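Local coordinates for putative lipase (PDB 3BZW), which probably hydrolyses ester bonds of lipid substrates as a GDSL-like, SGNH-family hydrolase, perhaps with lysophospholipase activity, at the interface of chains A and B. Numbering follows the deposited sequence. Chains: chain A/B, Putative lipase.

The interface of chains A and B. Residues chain A 23, 260-263; chain B 219, 253-254, 257-258, 260.
Apolar packing around one aromatic side chain dominates this patch between two copies of the protein. B:Tyr257 stands with CG anti to its carbonyl carbon (chi1 -68°) and lays its ring against two prolines of chain A. The pyrrolidine of A:Pro23 meets it tip to tip, with CB over one face, 4.0 Å from the ring centroid and offset toward the rim, in a CH-pi contact. A:Pro263 meets the CD2 rim of the ring from the same side as A:Pro23, its CB 3.5 Å from B:Tyr257 CD2. A:Pro263 CB also lies 3.5 Å from CG in the aliphatic stem of B:Arg253, while CD of this proline rests on the backbone of B:Thr254. B:Arg253 has CG anti to its backbone N and bends at chi2 (70°), so that its guanidinium comes alongside the phenol OH. Farther along, A:Leu260 and B:Leu260 cross obliquely, methyl to methyl, with 3.6 Å between their CD2 atoms.

Polar contacts are few. Within chain B, the guanidinium NH2 of B:Arg253 donates a bent hydrogen bond to the phenol OH of B:Tyr257 (3.2 Å, 137° at H), with the acceptor off the guanidinium plane, which may help hold the ring in place. Across the interface, the modelled amide oxygen OE1 of B:Gln258 lies 2.9 Å from the carbonyl O of A:Ala261. Both atoms can only accept, so the pair is a clash as built; a flipped amide would place NE2 there as a donor. An alanine in place of B:Tyr257 would probably loosen the patch, since the ring surface against both prolines and the phenol acceptor for B:Arg253 would be lost.

Chain A contributes A:Pro23 and its C-terminal stretch, from 3-10 helix 259-261 into the following loop, which packs against the C-terminal part of helix 245-258 and the 3-10 helix 259-261 that follows it in chain B. The patch is part of an interface without exact two-fold symmetry, whose biological relevance the structure alone does not show.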
ATOM      1  N   PRO A  23      36.695  21.087  11.413  1.00 10.17           N
ATOM      2  CA  PRO A  23      37.550  19.903  11.565  1.00  9.53           C
ATOM      3  C   PRO A  23      38.465  19.546  10.394  1.00  9.54           C
ATOM      4  O   PRO A  23      39.398  18.755  10.555  1.00  9.03           O
ATOM      5  CB  PRO A  23      36.549  18.789  11.883  1.00  9.74           C
ATOM      6  CG  PRO A  23      35.286  19.257  11.217  1.00 10.17           C
ATOM      7  CD  PRO A  23      35.272  20.727  11.544  1.00  8.37           C
ATOM      8  N   LEU A 260      31.451  19.488   7.860  1.00  8.27           N
ATOM      9  CA  LEU A 260      31.491  20.026   9.215  1.00 10.69           C
ATOM     10  C   LEU A 260      31.029  18.964  10.210  1.00  9.16           C
ATOM     11  O   LEU A 260      31.379  19.003  11.390  1.00  9.07           O
ATOM     12  CB  LEU A 260      30.563  21.242   9.309  1.00 13.51           C
ATOM     13  CG  LEU A 260      31.079  22.525   9.956  1.00 16.68           C
ATOM     14  CD1 LEU A 260      29.933  23.523  10.044  1.00 17.20           C
ATOM     15  CD2 LEU A 260      31.634  22.230  11.343  1.00 17.86           C
ATOM     16  N   ALA A 261      30.246  18.009   9.718  1.00  8.22           N
ATOM     17  CA  ALA A 261      29.701  16.941  10.553  1.00  8.01           C
ATOM     18  C   ALA A 261      30.641  15.762  10.779  1.00  8.24           C
ATOM     19  O   ALA A 261      30.323  14.856  11.551  1.00  8.07           O
ATOM     20  CB  ALA A 261      28.392  16.440   9.950  1.00  9.38           C
ATOM     21  N   LEU A 262      31.797  15.773  10.122  1.00  7.35           N
ATOM     22  CA  LEU A 262      32.753  14.675  10.252  1.00  7.98           C
ATOM     23  C   LEU A 262      34.132  15.134  10.702  1.00  9.16           C
ATOM     24  O   LEU A 262      34.705  16.067  10.134  1.00  8.18           O
ATOM     25  CB  LEU A 262      32.881  13.940   8.913  1.00  6.70           C
ATOM     26  CG  LEU A 262      31.596  13.318   8.359  1.00  8.12           C
ATOM     27  CD1 LEU A 262      31.779  12.921   6.896  1.00  6.58           C
ATOM     28  CD2 LEU A 262      31.230  12.112   9.208  1.00  6.61           C
ATOM     29  N   PRO A 263      34.694  14.475  11.729  1.00  8.34           N
ATOM     30  CA  PRO A 263      36.020  14.855  12.216  1.00  7.81           C
ATOM     31  C   PRO A 263      37.101  14.306  11.291  1.00  8.48           C
ATOM     32  O   PRO A 263      36.843  13.421  10.474  1.00  8.33           O
ATOM     33  CB  PRO A 263      36.075  14.197  13.589  1.00  9.29           C
ATOM     34  CG  PRO A 263      35.362  12.901  13.335  1.00  7.78           C
ATOM     35  CD  PRO A 263      34.146  13.359  12.526  1.00  9.03           C
TER
ATOM     36  N   VAL B 219      28.600   6.323   9.963  1.00  6.37           N
ATOM     37  CA  VAL B 219      29.490   7.464  10.178  1.00  5.59           C
ATOM     38  C   VAL B 219      30.764   7.274  10.996  1.00  6.38           C
ATOM     39  O   VAL B 219      31.713   8.034  10.822  1.00  5.44           O
ATOM     40  CB  VAL B 219      28.718   8.679  10.747  1.00  7.09           C
ATOM     41  CG1 VAL B 219      27.653   9.121   9.745  1.00  7.86           C
ATOM     42  CG2 VAL B 219      28.093   8.336  12.086  1.00  3.86           C
ATOM     43  N   ARG B 253      34.716  11.482  18.866  1.00  7.95           N
ATOM     44  CA  ARG B 253      34.989  12.591  17.954  1.00  9.51           C
ATOM     45  C   ARG B 253      33.925  12.651  16.856  1.00  8.84           C
ATOM     46  O   ARG B 253      33.517  13.731  16.431  1.00  7.41           O
ATOM     47  CB  ARG B 253      36.377  12.434  17.327  1.00 10.32           C
ATOM     48  CG  ARG B 253      37.001  13.753  16.899  1.00 16.30           C
ATOM     49  CD  ARG B 253      37.391  14.589  18.117  1.00 17.80           C
ATOM     50  NE  ARG B 253      37.632  15.985  17.766  1.00 21.53           N
ATOM     51  CZ  ARG B 253      38.002  16.926  18.634  1.00 23.78           C
ATOM     52  NH1 ARG B 253      38.181  16.622  19.915  1.00 22.55           N
ATOM     53  NH2 ARG B 253      38.183  18.174  18.222  1.00 22.40           N
ATOM     54  N   THR B 254      33.484  11.484  16.396  1.00  8.28           N
ATOM     55  CA  THR B 254      32.450  11.411  15.362  1.00  7.78           C
ATOM     56  C   THR B 254      31.173  12.024  15.932  1.00  9.45           C
ATOM     57  O   THR B 254      30.517  12.857  15.304  1.00  7.77           O
ATOM     58  CB  THR B 254      32.168   9.941  14.966  1.00  7.95           C
ATOM     59  OG1 THR B 254      33.327   9.388  14.333  1.00  7.06           O
ATOM     60  CG2 THR B 254      30.976   9.849  14.010  1.00  7.18           C
ATOM     61  N   TYR B 257      30.986  15.966  16.213  1.00  9.05           N
ATOM     62  CA  TYR B 257      30.596  16.743  15.047  1.00  8.67           C
ATOM     63  C   TYR B 257      29.219  16.386  14.500  1.00  7.76           C
ATOM     64  O   TYR B 257      28.566  17.220  13.870  1.00  6.75           O
ATOM     65  CB  TYR B 257      31.691  16.645  13.981  1.00  9.21           C
ATOM     66  CG  TYR B 257      32.951  17.354  14.432  1.00 11.51           C
ATOM     67  CD1 TYR B 257      33.055  18.746  14.366  1.00 11.39           C
ATOM     68  CD2 TYR B 257      34.005  16.644  15.002  1.00 12.25           C
ATOM     69  CE1 TYR B 257      34.179  19.411  14.858  1.00 13.27           C
ATOM     70  CE2 TYR B 257      35.130  17.300  15.502  1.00 14.85           C
ATOM     71  CZ  TYR B 257      35.210  18.680  15.426  1.00 13.53           C
ATOM     72  OH  TYR B 257      36.318  19.321  15.930  1.00 17.34           O
ATOM     73  N   GLN B 258      28.759  15.165  14.764  1.00  7.46           N
ATOM     74  CA  GLN B 258      27.435  14.756  14.307  1.00  8.02           C
ATOM     75  C   GLN B 258      26.355  15.468  15.128  1.00  8.42           C
ATOM     76  O   GLN B 258      25.300  15.819  14.602  1.00  6.64           O
ATOM     77  CB  GLN B 258      27.257  13.238  14.440  1.00  7.45           C
ATOM     78  CG  GLN B 258      28.056  12.396  13.442  1.00  8.39           C
ATOM     79  CD  GLN B 258      27.483  12.434  12.032  1.00  9.29           C
ATOM     80  OE1 GLN B 258      28.059  13.042  11.126  1.00 10.82           O
ATOM     81  NE2 GLN B 258      26.343  11.785  11.842  1.00  5.74           N
ATOM     82  N   LEU B 260      26.481  18.378  16.246  1.00  9.69           N
ATOM     83  CA  LEU B 260      26.487  19.804  15.952  1.00 10.00           C
ATOM     84  C   LEU B 260      25.197  20.223  15.253  1.00  9.50           C
ATOM     85  O   LEU B 260      24.780  21.377  15.335  1.00  8.91           O
ATOM     86  CB  LEU B 260      27.689  20.135  15.066  1.00 13.14           C
ATOM     87  CG  LEU B 260      27.995  21.605  14.803  1.00 16.18           C
ATOM     88  CD1 LEU B 260      28.172  22.341  16.122  1.00 16.99           C
ATOM     89  CD2 LEU B 260      29.267  21.700  13.963  1.00 19.17           C
TER